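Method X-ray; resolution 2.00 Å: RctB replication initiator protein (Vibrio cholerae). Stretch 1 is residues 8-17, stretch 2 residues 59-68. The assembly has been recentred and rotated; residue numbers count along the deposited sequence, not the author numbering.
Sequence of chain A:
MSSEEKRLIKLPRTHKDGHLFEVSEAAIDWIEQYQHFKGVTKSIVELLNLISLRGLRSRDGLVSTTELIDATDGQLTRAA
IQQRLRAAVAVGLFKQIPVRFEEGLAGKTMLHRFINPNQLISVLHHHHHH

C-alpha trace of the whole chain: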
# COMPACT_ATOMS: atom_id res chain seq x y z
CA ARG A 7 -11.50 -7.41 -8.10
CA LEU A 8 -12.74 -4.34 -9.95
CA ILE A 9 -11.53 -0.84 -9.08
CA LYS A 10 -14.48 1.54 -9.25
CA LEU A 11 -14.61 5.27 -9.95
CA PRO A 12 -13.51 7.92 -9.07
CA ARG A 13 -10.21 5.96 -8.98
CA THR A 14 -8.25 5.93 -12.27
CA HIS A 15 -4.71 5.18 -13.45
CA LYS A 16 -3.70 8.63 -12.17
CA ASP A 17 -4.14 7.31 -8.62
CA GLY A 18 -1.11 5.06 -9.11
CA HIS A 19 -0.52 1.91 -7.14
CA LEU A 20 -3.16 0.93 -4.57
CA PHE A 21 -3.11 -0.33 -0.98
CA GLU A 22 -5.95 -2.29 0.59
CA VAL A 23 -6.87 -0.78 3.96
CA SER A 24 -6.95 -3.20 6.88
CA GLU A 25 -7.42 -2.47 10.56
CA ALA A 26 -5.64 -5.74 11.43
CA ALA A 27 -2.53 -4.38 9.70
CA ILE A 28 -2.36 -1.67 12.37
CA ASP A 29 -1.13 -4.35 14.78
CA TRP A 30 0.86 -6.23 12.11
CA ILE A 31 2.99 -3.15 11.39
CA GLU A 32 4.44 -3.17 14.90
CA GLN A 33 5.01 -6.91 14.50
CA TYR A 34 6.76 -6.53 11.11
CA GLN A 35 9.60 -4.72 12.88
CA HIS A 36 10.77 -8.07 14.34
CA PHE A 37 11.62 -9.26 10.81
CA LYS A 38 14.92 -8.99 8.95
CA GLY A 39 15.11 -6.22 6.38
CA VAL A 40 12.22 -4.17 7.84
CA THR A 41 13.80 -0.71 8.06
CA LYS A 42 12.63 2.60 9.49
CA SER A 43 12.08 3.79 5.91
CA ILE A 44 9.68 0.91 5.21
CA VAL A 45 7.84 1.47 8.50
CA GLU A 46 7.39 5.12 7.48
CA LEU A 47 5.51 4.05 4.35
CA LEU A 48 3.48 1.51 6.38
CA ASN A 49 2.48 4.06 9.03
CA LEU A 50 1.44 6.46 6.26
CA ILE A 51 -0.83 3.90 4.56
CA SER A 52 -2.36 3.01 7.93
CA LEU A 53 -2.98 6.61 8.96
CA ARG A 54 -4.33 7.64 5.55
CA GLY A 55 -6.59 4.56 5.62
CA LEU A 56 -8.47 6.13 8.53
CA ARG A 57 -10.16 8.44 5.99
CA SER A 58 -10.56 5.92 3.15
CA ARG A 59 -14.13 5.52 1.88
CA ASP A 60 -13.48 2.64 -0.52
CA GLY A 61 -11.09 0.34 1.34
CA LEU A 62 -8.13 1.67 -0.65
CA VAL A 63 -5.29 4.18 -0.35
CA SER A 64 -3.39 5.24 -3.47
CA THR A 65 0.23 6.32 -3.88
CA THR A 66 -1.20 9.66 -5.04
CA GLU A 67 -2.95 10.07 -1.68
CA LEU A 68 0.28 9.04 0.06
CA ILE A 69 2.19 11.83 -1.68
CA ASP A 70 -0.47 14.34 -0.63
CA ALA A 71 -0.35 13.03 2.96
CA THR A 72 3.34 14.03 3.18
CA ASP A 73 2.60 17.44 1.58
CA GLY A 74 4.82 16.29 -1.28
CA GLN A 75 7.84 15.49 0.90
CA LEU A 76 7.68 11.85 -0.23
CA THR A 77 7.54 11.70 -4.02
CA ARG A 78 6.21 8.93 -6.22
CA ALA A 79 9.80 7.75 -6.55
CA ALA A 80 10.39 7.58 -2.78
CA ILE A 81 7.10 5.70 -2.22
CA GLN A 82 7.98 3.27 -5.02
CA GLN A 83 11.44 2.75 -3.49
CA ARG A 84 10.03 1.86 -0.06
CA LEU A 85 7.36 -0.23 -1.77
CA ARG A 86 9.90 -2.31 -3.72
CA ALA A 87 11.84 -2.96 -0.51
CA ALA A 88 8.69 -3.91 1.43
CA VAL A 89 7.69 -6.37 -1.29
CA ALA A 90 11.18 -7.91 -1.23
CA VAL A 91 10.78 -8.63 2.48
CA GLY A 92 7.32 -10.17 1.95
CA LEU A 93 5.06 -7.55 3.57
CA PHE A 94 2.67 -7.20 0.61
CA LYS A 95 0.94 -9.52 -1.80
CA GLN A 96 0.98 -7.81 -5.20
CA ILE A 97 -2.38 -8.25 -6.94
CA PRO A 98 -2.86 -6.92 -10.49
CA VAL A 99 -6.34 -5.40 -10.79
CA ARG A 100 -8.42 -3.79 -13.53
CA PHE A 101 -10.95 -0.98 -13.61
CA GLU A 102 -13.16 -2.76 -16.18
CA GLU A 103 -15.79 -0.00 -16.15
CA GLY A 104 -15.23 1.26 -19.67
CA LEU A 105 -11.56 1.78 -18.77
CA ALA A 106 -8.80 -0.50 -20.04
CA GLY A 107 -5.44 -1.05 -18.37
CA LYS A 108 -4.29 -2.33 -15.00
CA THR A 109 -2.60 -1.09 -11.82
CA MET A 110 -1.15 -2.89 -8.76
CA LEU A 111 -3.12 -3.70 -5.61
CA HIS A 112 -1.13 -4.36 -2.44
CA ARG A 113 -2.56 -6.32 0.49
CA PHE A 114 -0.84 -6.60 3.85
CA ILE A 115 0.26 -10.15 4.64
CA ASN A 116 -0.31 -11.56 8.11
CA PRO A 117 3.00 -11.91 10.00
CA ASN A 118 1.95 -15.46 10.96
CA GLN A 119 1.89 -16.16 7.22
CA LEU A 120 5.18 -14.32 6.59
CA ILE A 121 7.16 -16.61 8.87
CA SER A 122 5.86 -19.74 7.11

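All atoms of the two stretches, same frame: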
# COMPACT_ATOMS: atom_id res chain seq x y z
N LEU A 8 -12.43 -5.35 -8.94
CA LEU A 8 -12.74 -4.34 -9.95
C LEU A 8 -12.71 -2.97 -9.29
O LEU A 8 -13.55 -2.66 -8.44
CB LEU A 8 -14.10 -4.64 -10.59
CG LEU A 8 -14.56 -3.85 -11.81
CD1 LEU A 8 -15.42 -4.74 -12.70
CD2 LEU A 8 -15.34 -2.64 -11.36
N ILE A 9 -11.75 -2.14 -9.70
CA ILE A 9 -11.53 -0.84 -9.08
C ILE A 9 -12.52 0.17 -9.66
O ILE A 9 -12.46 0.50 -10.85
CB ILE A 9 -10.09 -0.36 -9.28
CG1 ILE A 9 -9.11 -1.39 -8.73
CG2 ILE A 9 -9.86 0.98 -8.59
CD1 ILE A 9 -9.26 -1.63 -7.24
N LYS A 10 -13.40 0.68 -8.81
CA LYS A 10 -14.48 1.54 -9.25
C LYS A 10 -14.08 3.01 -9.17
O LYS A 10 -13.15 3.39 -8.45
CB LYS A 10 -15.74 1.30 -8.42
CG LYS A 10 -16.19 -0.16 -8.40
CD LYS A 10 -17.54 -0.33 -7.70
CE LYS A 10 -18.69 0.05 -8.61
NZ LYS A 10 -18.78 -0.86 -9.79
N LEU A 11 -14.79 3.83 -9.95
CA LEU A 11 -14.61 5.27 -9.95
C LEU A 11 -14.85 5.82 -8.55
O LEU A 11 -15.54 5.20 -7.74
CB LEU A 11 -15.56 5.92 -10.95
CG LEU A 11 -15.15 5.86 -12.43
CD1 LEU A 11 -13.70 6.28 -12.60
CD2 LEU A 11 -15.40 4.50 -13.06
N PRO A 12 -14.28 7.00 -8.22
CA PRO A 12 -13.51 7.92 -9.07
C PRO A 12 -12.04 7.53 -9.31
O PRO A 12 -11.35 8.28 -10.01
CB PRO A 12 -13.59 9.23 -8.28
CG PRO A 12 -13.64 8.78 -6.85
CD PRO A 12 -14.43 7.50 -6.85
N ARG A 13 -11.58 6.40 -8.76
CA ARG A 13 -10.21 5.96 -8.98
C ARG A 13 -9.95 5.75 -10.47
O ARG A 13 -10.82 5.28 -11.20
CB ARG A 13 -9.94 4.66 -8.22
CG ARG A 13 -10.23 4.73 -6.73
CD ARG A 13 -8.96 4.79 -5.93
NE ARG A 13 -9.21 4.73 -4.49
CZ ARG A 13 -8.67 5.56 -3.61
NH1 ARG A 13 -7.82 6.50 -4.01
NH2 ARG A 13 -8.95 5.44 -2.32
N THR A 14 -8.74 6.13 -10.91
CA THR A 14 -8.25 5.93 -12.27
C THR A 14 -6.77 5.59 -12.22
O THR A 14 -6.18 5.43 -11.14
CB THR A 14 -8.42 7.19 -13.15
OG1 THR A 14 -7.48 8.19 -12.75
CG2 THR A 14 -9.84 7.75 -13.06
N HIS A 15 -6.14 5.49 -13.40
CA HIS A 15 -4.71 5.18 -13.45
C HIS A 15 -3.89 6.26 -12.76
O HIS A 15 -2.85 5.97 -12.16
CB HIS A 15 -4.24 5.03 -14.90
CG HIS A 15 -4.78 3.82 -15.59
ND1 HIS A 15 -4.08 2.64 -15.70
CD2 HIS A 15 -5.96 3.62 -16.23
CE1 HIS A 15 -4.80 1.76 -16.37
NE2 HIS A 15 -5.94 2.33 -16.71
N LYS A 16 -4.35 7.51 -12.83
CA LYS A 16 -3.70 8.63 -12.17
C LYS A 16 -3.51 8.41 -10.67
O LYS A 16 -2.62 9.02 -10.07
CB LYS A 16 -4.51 9.91 -12.44
CG LYS A 16 -3.82 11.22 -12.06
CD LYS A 16 -4.75 12.40 -12.28
CE LYS A 16 -4.23 13.66 -11.58
NZ LYS A 16 -5.21 14.79 -11.67
N ASP A 17 -4.32 7.55 -10.05
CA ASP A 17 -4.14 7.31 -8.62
C ASP A 17 -2.83 6.58 -8.34
O ASP A 17 -2.28 6.70 -7.23
CB ASP A 17 -5.33 6.53 -8.06
CG ASP A 17 -6.62 7.35 -8.08
OD1 ASP A 17 -7.18 7.55 -9.18
OD2 ASP A 17 -7.08 7.80 -7.00
N ARG A 59 -12.72 5.83 2.04
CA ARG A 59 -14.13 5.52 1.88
C ARG A 59 -14.36 4.38 0.92
O ARG A 59 -15.52 4.08 0.60
CB ARG A 59 -14.92 6.75 1.38
CG ARG A 59 -14.71 8.04 2.15
CD ARG A 59 -15.05 7.89 3.62
NE ARG A 59 -14.99 9.15 4.35
CZ ARG A 59 -16.03 9.96 4.52
NH1 ARG A 59 -17.21 9.64 4.01
NH2 ARG A 59 -15.90 11.09 5.21
N ASP A 60 -13.30 3.75 0.41
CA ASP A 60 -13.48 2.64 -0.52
C ASP A 60 -12.58 1.46 -0.21
O ASP A 60 -12.49 0.54 -1.03
CB ASP A 60 -13.28 3.09 -1.98
CG ASP A 60 -11.90 3.68 -2.26
OD1 ASP A 60 -11.03 3.73 -1.36
OD2 ASP A 60 -11.69 4.12 -3.41
N GLY A 61 -11.98 1.42 0.98
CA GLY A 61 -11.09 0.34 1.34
C GLY A 61 -9.72 0.43 0.72
O GLY A 61 -8.93 -0.51 0.85
N LEU A 62 -9.41 1.53 0.03
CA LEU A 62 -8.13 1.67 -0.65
C LEU A 62 -7.46 2.98 -0.25
O LEU A 62 -8.11 3.92 0.22
CB LEU A 62 -8.29 1.64 -2.18
CG LEU A 62 -9.18 0.55 -2.77
CD1 LEU A 62 -9.63 0.94 -4.17
CD2 LEU A 62 -8.44 -0.79 -2.79
N VAL A 63 -6.14 3.00 -0.43
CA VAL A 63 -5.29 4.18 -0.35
C VAL A 63 -4.36 4.15 -1.56
O VAL A 63 -3.78 3.11 -1.86
CB VAL A 63 -4.47 4.22 0.95
CG1 VAL A 63 -3.45 5.35 0.90
CG2 VAL A 63 -5.38 4.37 2.15
N SER A 64 -4.23 5.26 -2.27
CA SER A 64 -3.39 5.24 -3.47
C SER A 64 -2.04 5.89 -3.16
O SER A 64 -1.89 6.60 -2.17
CB SER A 64 -4.09 5.96 -4.63
OG SER A 64 -4.29 7.32 -4.32
N THR A 65 -1.04 5.60 -4.01
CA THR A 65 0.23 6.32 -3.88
C THR A 65 0.04 7.82 -4.07
O THR A 65 0.74 8.62 -3.44
CB THR A 65 1.27 5.76 -4.87
OG1 THR A 65 0.74 5.74 -6.20
CG2 THR A 65 1.63 4.36 -4.50
N THR A 66 -0.94 8.23 -4.89
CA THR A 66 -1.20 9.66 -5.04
C THR A 66 -1.64 10.27 -3.71
O THR A 66 -1.16 11.34 -3.31
CB THR A 66 -2.26 9.91 -6.12
OG1 THR A 66 -1.67 9.67 -7.41
CG2 THR A 66 -2.78 11.37 -6.07
N GLU A 67 -2.53 9.59 -2.99
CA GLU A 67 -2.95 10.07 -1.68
C GLU A 67 -1.80 10.05 -0.69
O GLU A 67 -1.74 10.89 0.22
CB GLU A 67 -4.15 9.23 -1.17
CG GLU A 67 -5.38 9.33 -2.08
CD GLU A 67 -6.55 8.43 -1.64
OE1 GLU A 67 -6.32 7.28 -1.22
OE2 GLU A 67 -7.71 8.88 -1.73
N LEU A 68 -0.88 9.09 -0.83
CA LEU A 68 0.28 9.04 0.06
C LEU A 68 1.18 10.25 -0.14
O LEU A 68 1.64 10.85 0.84
CB LEU A 68 1.06 7.75 -0.16
CG LEU A 68 0.37 6.45 0.29
CD1 LEU A 68 1.31 5.27 0.20
CD2 LEU A 68 -0.20 6.56 1.70
O HOH W 1 -12.88 3.29 -5.53

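The contact is organised around R13, a buried arginine whose CA-to-CB bond points toward the second stretch and which has the largest area covered by it, 109 Å² of the residue. Its guanidinium meets two acids of the second stretch. On one side the pairing with D60 is bidentate: R13 NE donates to D60 OD2 at 2.8 Å (N-H...acceptor angle 132°) and R13 NH2 donates to D60 OD1 at 2.9 Å (166°). Both D60 OD2 and E67 OE1 lie at the edge of the guanidinium, near its plane, as its N-H directions require. The E67 bonds are longer: R13 NH1 and R13 NH2 reach E67 OE1 at 3.3 and 3.4 Å, both weak hydrogen bonds within a salt bridge.

The acids are themselves held in place. D60, with chi1 at p, also accepts from its own stretch, L62 N to D60 OD1 at 3.1 Å, while S64 N donates to E67 OE1 at 3.1 Å. S64 OG in turn accepts from E67 N at 3.2 Å, the capping bond of a serine at the N-cap of the helix that starts at T65. From the first stretch, D17 OD2 takes a weak hydrogen bond from R13 NH1 at 3.3 Å, so three carboxylates share the charge of one arginine. D17 OD1 meanwhile accepts from T14 N at 2.7 Å and 172°, bracing the turn. A short approach is not always a bond: R13 NH2 lies 3.1 Å from L62 O, but the angle is poor.

The second polar cluster joins the end of the 3-10 segment to the first turn of the helix, where the CA atoms of D17 and T66 come within 5.2 Å. T66 N donates to D17 O at 3.1 Å (153°), and T66 OG1 donates to K16 O at 2.9 Å; T65 OG1 adds a weak bond to D17 O at 3.3 Å. Amides in a helix's first turn lack partners within the helix, which leaves T66 N free for this carbonyl.

A water extends the D60 end, donating to K10 O at 2.9 Å and to D60 OD2 at 2.6 Å.

Packing completes the contact, which buries 411 Å² summed over both sides. I9 CD1 meets L62 CD1 at 4.0 Å; the I9 CA-to-CB bond points sideways, but its m,m rotamer brings the end of the chain nearer. L62 also touches the arginine, its CD1 lying 3.8 Å from R13 NE. Beside the helix start, D17 CB and S64 CB pack at 3.7 Å.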